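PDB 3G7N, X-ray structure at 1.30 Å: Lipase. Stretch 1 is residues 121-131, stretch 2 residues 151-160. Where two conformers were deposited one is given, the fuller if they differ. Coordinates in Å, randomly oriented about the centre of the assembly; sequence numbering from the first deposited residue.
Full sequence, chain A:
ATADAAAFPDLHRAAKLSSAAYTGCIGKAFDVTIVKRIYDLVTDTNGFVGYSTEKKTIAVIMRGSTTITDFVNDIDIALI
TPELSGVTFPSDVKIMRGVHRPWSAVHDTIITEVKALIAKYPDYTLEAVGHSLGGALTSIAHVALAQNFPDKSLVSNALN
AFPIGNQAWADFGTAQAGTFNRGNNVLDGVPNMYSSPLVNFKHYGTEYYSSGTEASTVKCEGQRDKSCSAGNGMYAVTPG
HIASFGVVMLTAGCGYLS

Stretch 1, residues 121-131: YPDYTLEAVGH
Stretch 2 151-160: DKSLVSNALN

Two parallel neighbours in a sheet, strands 125-131 and 154-159, run with axes 4.6 Å apart and only 2° between their directions, paired in register from Leu-126/Leu-154 to His-131/Leu-159. Both are extended (Ala-128 phi/psi -135/144, Ser-156 -122/138); paired CA atoms lie 4.5 to 5.5 Å apart, widest from Gly-130 CA to Ala-158 CA.

Stretch 1 enters through a type I turn, Tyr-121 to Tyr-124, closed by Tyr-124 N to Tyr-121 O at 3.1 Å. Here Lys-152 (chi m, m, t, t) reaches back. Lys-152 NZ lies 2.9 Å from Pro-122 O at an angle too poor for a hydrogen bond, but donates to water 1 at 2.8 Å; that water donates to Tyr-121 O and Tyr-124 O, each at 2.8 Å, tying the amine to the turn. Thr-125 (p) follows.

Leu-126, Ala-128 and Gly-130 make all six direct backbone hydrogen bonds between the stretches, each bonding to the residues before and after its partner in the register, as parallel pairing requires. Leu-126 N donates to Ser-153 O (3.0 Å) and Leu-126 O accepts from Val-155 N (3.1 Å). Its side chain (m, t) shares a sheet face with Leu-154 (t, p), an apolar pairing with Leu-126 CB 3.8 Å from Leu-154 CD1.

Glu-127 (p, t, -35°) points to the other face, beside Val-155 (t). There water 2 joins polar ends, donating to Glu-127 OE1 (3.0 Å) and accepting from Asn-157 ND2 (3.1 Å).

Ala-128 N donates to Val-155 O (3.2 Å), and Ala-128 O accepts from Asn-157 N (2.8 Å). Ser-156 (m) shares the Leu-126 face. Val-129 (p) returns to the Glu-127 face with Asn-157 (m, -59°).

Gly-130 N donates to Asn-157 O (3.3 Å), while Gly-130 O accepts from Leu-159 N (2.8 Å). Finally His-131 (t, chi2 -95°) places CD2 4.2 Å from CB of Leu-159, whose rotamer is m, t.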

ATOM      1  N   TYR A 121      -5.735 -13.432  18.103  1.00 10.94           N
ATOM      2  CA  TYR A 121      -4.323 -13.680  17.826  1.00 11.44           C
ATOM      3  C   TYR A 121      -3.470 -12.541  18.410  1.00 11.85           C
ATOM      4  O   TYR A 121      -2.929 -11.712  17.675  1.00 10.62           O
ATOM      5  CB  TYR A 121      -4.082 -13.793  16.311  1.00 12.46           C
ATOM      6  CG  TYR A 121      -4.938 -14.839  15.634  1.00 12.36           C
ATOM      7  CD1 TYR A 121      -4.625 -16.187  15.732  1.00 14.93           C
ATOM      8  CD2 TYR A 121      -6.027 -14.472  14.856  1.00 12.61           C
ATOM      9  CE1 TYR A 121      -5.424 -17.152  15.138  1.00 15.13           C
ATOM     10  CE2 TYR A 121      -6.820 -15.434  14.232  1.00 14.35           C
ATOM     11  CZ  TYR A 121      -6.522 -16.763  14.396  1.00 12.63           C
ATOM     12  OH  TYR A 121      -7.365 -17.710  13.856  1.00 17.75           O
ATOM     13  N   PRO A 122      -3.343 -12.490  19.749  1.00 10.44           N
ATOM     14  CA  PRO A 122      -2.874 -11.274  20.397  1.00 11.27           C
ATOM     15  C   PRO A 122      -1.364 -11.133  20.312  1.00 10.30           C
ATOM     16  O   PRO A 122      -0.853 -10.070  20.645  1.00 13.38           O
ATOM     17  CB  PRO A 122      -3.287 -11.469  21.870  1.00 12.77           C
ATOM     18  CG  PRO A 122      -3.429 -12.950  22.026  1.00 12.90           C
ATOM     19  CD  PRO A 122      -3.983 -13.420  20.709  1.00 12.40           C
ATOM     20  N   ASP A 123      -0.683 -12.162  19.821  1.00 10.68           N
ATOM     21  CA  ASP A 123       0.756 -12.098  19.581  1.00 11.98           C
ATOM     22  C   ASP A 123       1.131 -11.751  18.134  1.00 12.28           C
ATOM     23  O   ASP A 123       2.312 -11.619  17.813  1.00 14.02           O
ATOM     24  CB  ASP A 123       1.418 -13.416  19.974  1.00 14.16           C
ATOM     25  CG  ASP A 123       0.862 -14.598  19.191  1.00 18.76           C
ATOM     26  OD1 ASP A 123      -0.395 -14.775  19.132  1.00 23.84           O
ATOM     27  OD2 ASP A 123       1.679 -15.414  18.714  1.00 37.15           O
ATOM     28  N   TYR A 124       0.136 -11.642  17.256  1.00 10.29           N
ATOM     29  CA  TYR A 124       0.421 -11.350  15.847  1.00  9.90           C
ATOM     30  C   TYR A 124       0.717  -9.872  15.639  1.00  9.15           C
ATOM     31  O   TYR A 124       0.269  -9.023  16.387  1.00 11.66           O
ATOM     32  CB  TYR A 124      -0.767 -11.772  14.984  1.00 10.30           C
ATOM     33  CG  TYR A 124      -0.858 -13.265  14.721  1.00  9.13           C
ATOM     34  CD1 TYR A 124      -0.257 -14.202  15.570  1.00 11.18           C
ATOM     35  CD2 TYR A 124      -1.635 -13.743  13.681  1.00 11.24           C
ATOM     36  CE1 TYR A 124      -0.475 -15.562  15.391  1.00 11.51           C
ATOM     37  CE2 TYR A 124      -1.817 -15.084  13.470  1.00 10.80           C
ATOM     38  CZ  TYR A 124      -1.204 -15.996  14.305  1.00 11.28           C
ATOM     39  OH  TYR A 124      -1.392 -17.353  14.105  1.00 14.80           O
ATOM     40  N   THR A 125       1.556  -9.574  14.652  1.00 10.24           N
ATOM     41  CA  THR A 125       1.822  -8.181  14.270  1.00 11.23           C
ATOM     42  C   THR A 125       0.912  -7.807  13.084  1.00 10.25           C
ATOM     43  O   THR A 125       0.134  -8.656  12.604  1.00 10.04           O
ATOM     44  CB  THR A 125       3.304  -7.999  13.886  1.00  9.52           C
ATOM     45  OG1 THR A 125       3.622  -8.843  12.777  1.00 11.23           O
ATOM     46  CG2 THR A 125       4.214  -8.368  15.091  1.00 10.61           C
ATOM     47  N   LEU A 126       0.985  -6.554  12.641  1.00  9.25           N
ATOM     48  CA  LEU A 126       0.077  -6.038  11.599  1.00  8.37           C
ATOM     49  C   LEU A 126       0.826  -5.828  10.296  1.00  8.53           C
ATOM     50  O   LEU A 126       1.993  -5.409  10.274  1.00  8.97           O
ATOM     51  CB  LEU A 126      -0.550  -4.719  12.046  1.00 10.13           C
ATOM     52  CG  LEU A 126      -1.287  -4.761  13.385  1.00  9.51           C
ATOM     53  CD1 LEU A 126      -1.905  -3.396  13.670  1.00 11.17           C
ATOM     54  CD2 LEU A 126      -2.365  -5.849  13.386  1.00 11.97           C
ATOM     55  N   GLU A 127       0.106  -6.008   9.195  1.00  7.65           N
ATOM     56  CA  GLU A 127       0.634  -5.625   7.896  1.00  8.50           C
ATOM     57  C   GLU A 127      -0.474  -5.115   6.998  1.00  7.74           C
ATOM     58  O   GLU A 127      -1.639  -5.514   7.116  1.00  9.14           O
ATOM     59  CB  GLU A 127       1.378  -6.780   7.242  1.00  9.83           C
ATOM     60  CG  GLU A 127       0.536  -7.951   6.863  1.00 10.82           C
ATOM     61  CD  GLU A 127       1.347  -9.057   6.190  1.00 12.75           C
ATOM     62  OE1 GLU A 127       2.305  -8.727   5.436  1.00 14.17           O
ATOM     63  OE2 GLU A 127       0.971 -10.239   6.309  1.00 13.94           O
ATOM     64  N   ALA A 128      -0.104  -4.211   6.096  1.00  8.65           N
ATOM     65  CA  ALA A 128      -1.031  -3.685   5.083  1.00  8.14           C
ATOM     66  C   ALA A 128      -0.306  -3.683   3.759  1.00  7.06           C
ATOM     67  O   ALA A 128       0.901  -3.438   3.707  1.00  8.20           O
ATOM     68  CB  ALA A 128      -1.441  -2.277   5.446  1.00  8.19           C
ATOM     69  N   VAL A 129      -1.034  -3.973   2.680  1.00  7.05           N
ATOM     70  CA  VAL A 129      -0.393  -4.101   1.367  1.00  6.28           C
ATOM     71  C   VAL A 129      -1.410  -3.837   0.275  1.00  5.64           C
ATOM     72  O   VAL A 129      -2.605  -4.137   0.429  1.00  6.37           O
ATOM     73  CB  VAL A 129       0.206  -5.526   1.214  1.00  8.72           C
ATOM     74  CG1 VAL A 129      -0.835  -6.591   1.419  1.00 15.25           C
ATOM     75  CG2 VAL A 129       0.888  -5.705  -0.104  1.00 14.33           C
ATOM     76  N   GLY A 130      -0.900  -3.354  -0.859  1.00  5.54           N
ATOM     77  CA  GLY A 130      -1.728  -3.229  -2.042  1.00  6.88           C
ATOM     78  C   GLY A 130      -0.958  -2.577  -3.157  1.00  5.99           C
ATOM     79  O   GLY A 130       0.093  -1.996  -2.948  1.00  6.56           O
ATOM     80  N   HIS A 131      -1.523  -2.668  -4.356  1.00  6.69           N
ATOM     81  CA  HIS A 131      -0.872  -2.183  -5.580  1.00  5.50           C
ATOM     82  C   HIS A 131      -1.698  -1.062  -6.244  1.00  5.51           C
ATOM     83  O   HIS A 131      -2.921  -1.108  -6.286  1.00  6.24           O
ATOM     84  CB  HIS A 131      -0.704  -3.359  -6.541  1.00  8.17           C
ATOM     85  CG  HIS A 131      -0.285  -2.959  -7.931  1.00  8.11           C
ATOM     86  ND1 HIS A 131      -1.199  -2.769  -8.943  1.00  9.65           N
ATOM     87  CD2 HIS A 131       0.938  -2.852  -8.493  1.00  8.90           C
ATOM     88  CE1 HIS A 131      -0.548  -2.494 -10.063  1.00  8.04           C
ATOM     89  NE2 HIS A 131       0.743  -2.542  -9.819  1.00  9.43           N
ATOM     90  N   ASP A 151       0.159  -0.297  20.096  1.00 16.37           N
ATOM     91  CA  ASP A 151       0.965  -1.328  20.743  1.00 18.97           C
ATOM     92  C   ASP A 151       1.320  -2.511  19.846  1.00 18.46           C
ATOM     93  O   ASP A 151       1.812  -3.529  20.331  1.00 20.82           O
ATOM     94  CB  ASP A 151       0.272  -1.815  22.018  1.00 20.19           C
ATOM     95  CG  ASP A 151      -1.080  -2.436  21.746  1.00 25.68           C
ATOM     96  OD1 ASP A 151      -1.602  -2.278  20.619  1.00 33.89           O
ATOM     97  OD2 ASP A 151      -1.685  -2.987  22.697  1.00 33.80           O
ATOM     98  N   LYS A 152       1.095  -2.381  18.533  1.00 14.13           N
ATOM     99  CA  LYS A 152       1.394  -3.482  17.609  1.00 13.50           C
ATOM    100  C   LYS A 152       2.501  -3.080  16.651  1.00 11.02           C
ATOM    101  O   LYS A 152       2.457  -1.979  16.078  1.00 14.20           O
ATOM    102  CB  LYS A 152       0.150  -3.850  16.802  1.00 13.89           C
ATOM    103  CG  LYS A 152      -1.004  -4.362  17.642  1.00 12.79           C
ATOM    104  CD  LYS A 152      -0.687  -5.685  18.339  1.00 14.61           C
ATOM    105  CE  LYS A 152      -1.753  -5.994  19.394  1.00 14.09           C
ATOM    106  NZ  LYS A 152      -1.562  -7.359  19.939  1.00 13.73           N
ATOM    107  N   SER A 153       3.458  -3.965  16.432  0.50 11.69           N
ATOM    108  CA  SER A 153       4.386  -3.807  15.326  0.50 12.65           C
ATOM    109  C   SER A 153       3.613  -3.786  14.011  0.50 10.71           C
ATOM    110  O   SER A 153       2.493  -4.301  13.938  0.50  7.96           O
ATOM    111  CB  SER A 153       5.385  -4.958  15.319  0.50 13.96           C
ATOM    112  OG  SER A 153       6.490  -4.668  14.487  0.50 15.12           O
ATOM    113  N   LEU A 154       4.125  -3.025  13.045  1.00  9.94           N
ATOM    114  CA  LEU A 154       3.370  -2.756  11.813  1.00  9.24           C
ATOM    115  C   LEU A 154       4.364  -2.585  10.672  1.00  9.53           C
ATOM    116  O   LEU A 154       5.348  -1.829  10.783  1.00 10.30           O
ATOM    117  CB  LEU A 154       2.552  -1.477  11.971  1.00 10.32           C
ATOM    118  CG  LEU A 154       1.939  -0.876  10.696  1.00 10.20           C
ATOM    119  CD1 LEU A 154       0.926  -1.826  10.082  1.00 10.73           C
ATOM    120  CD2 LEU A 154       1.315   0.447  11.021  1.00 12.19           C
ATOM    121  N   VAL A 155       4.109  -3.277   9.568  1.00  8.94           N
ATOM    122  CA  VAL A 155       4.817  -3.049   8.302  1.00 10.08           C
ATOM    123  C   VAL A 155       3.806  -2.960   7.178  1.00 11.07           C
ATOM    124  O   VAL A 155       2.887  -3.795   7.077  1.00 12.40           O
ATOM    125  CB  VAL A 155       5.793  -4.189   8.004  1.00 11.74           C
ATOM    126  CG1 VAL A 155       6.546  -3.912   6.682  1.00 15.27           C
ATOM    127  CG2 VAL A 155       6.787  -4.372   9.164  1.00 17.40           C
ATOM    128  N   SER A 156       3.928  -1.909   6.385  1.00  9.59           N
ATOM    129  CA  SER A 156       3.012  -1.702   5.273  1.00  9.09           C
ATOM    130  C   SER A 156       3.816  -1.629   3.981  1.00  8.61           C
ATOM    131  O   SER A 156       4.869  -0.954   3.931  1.00 11.31           O
ATOM    132  CB  SER A 156       2.227  -0.403   5.471  1.00  9.48           C
ATOM    133  OG  SER A 156       1.456  -0.451   6.686  1.00 10.02           O
ATOM    134  N   ASN A 157       3.306  -2.267   2.928  1.00  7.74           N
ATOM    135  CA  ASN A 157       3.976  -2.294   1.618  1.00  7.86           C
ATOM    136  C   ASN A 157       3.045  -1.775   0.540  1.00  7.11           C
ATOM    137  O   ASN A 157       2.106  -2.473   0.149  1.00  7.77           O
ATOM    138  CB  ASN A 157       4.407  -3.723   1.282  1.00 10.22           C
ATOM    139  CG  ASN A 157       5.467  -4.247   2.232  1.00 11.53           C
ATOM    140  OD1 ASN A 157       6.546  -3.674   2.343  1.00 13.23           O
ATOM    141  ND2 ASN A 157       5.157  -5.344   2.924  1.00 14.00           N
ATOM    142  N   ALA A 158       3.248  -0.514   0.163  1.00  6.69           N
ATOM    143  CA  ALA A 158       2.486   0.090  -0.935  1.00  7.85           C
ATOM    144  C   ALA A 158       3.261  -0.112  -2.228  1.00  7.23           C
ATOM    145  O   ALA A 158       4.419   0.321  -2.326  1.00  7.75           O
ATOM    146  CB  ALA A 158       2.281   1.582  -0.686  1.00  9.26           C
ATOM    147  N   LEU A 159       2.654  -0.784  -3.203  1.00  6.20           N
ATOM    148  CA  LEU A 159       3.338  -1.075  -4.459  1.00  6.97           C
ATOM    149  C   LEU A 159       2.860  -0.146  -5.568  1.00  6.10           C
ATOM    150  O   LEU A 159       1.651   0.058  -5.762  1.00  7.31           O
ATOM    151  CB  LEU A 159       3.105  -2.525  -4.871  1.00  7.48           C
ATOM    152  CG  LEU A 159       3.478  -3.547  -3.781  1.00  7.47           C
ATOM    153  CD1 LEU A 159       3.177  -4.957  -4.280  1.00 10.05           C
ATOM    154  CD2 LEU A 159       4.939  -3.437  -3.343  1.00  9.55           C
ATOM    155  N   ASN A 160       3.816   0.432  -6.279  1.00  6.95           N
ATOM    156  CA  ASN A 160       3.521   1.200  -7.495  1.00  7.45           C
ATOM    157  C   ASN A 160       2.527   2.338  -7.224  1.00  6.31           C
ATOM    158  O   ASN A 160       1.621   2.585  -8.024  1.00  7.90           O
ATOM    159  CB  ASN A 160       3.015   0.294  -8.647  1.00  8.83           C
ATOM    160  CG  ASN A 160       4.005  -0.814  -9.019  1.00 10.46           C
ATOM    161  OD1 ASN A 160       4.737  -1.322  -8.160  1.00 19.06           O
ATOM    162  ND2 ASN A 160       4.005  -1.234 -10.277  1.00 10.08           N
TER
HETATM  163  O   HOH W   1      -2.189  -9.011  17.733  1.00 11.19           O
HETATM  164  O   HOH W   2       3.082  -7.666   2.708  1.00 21.65           O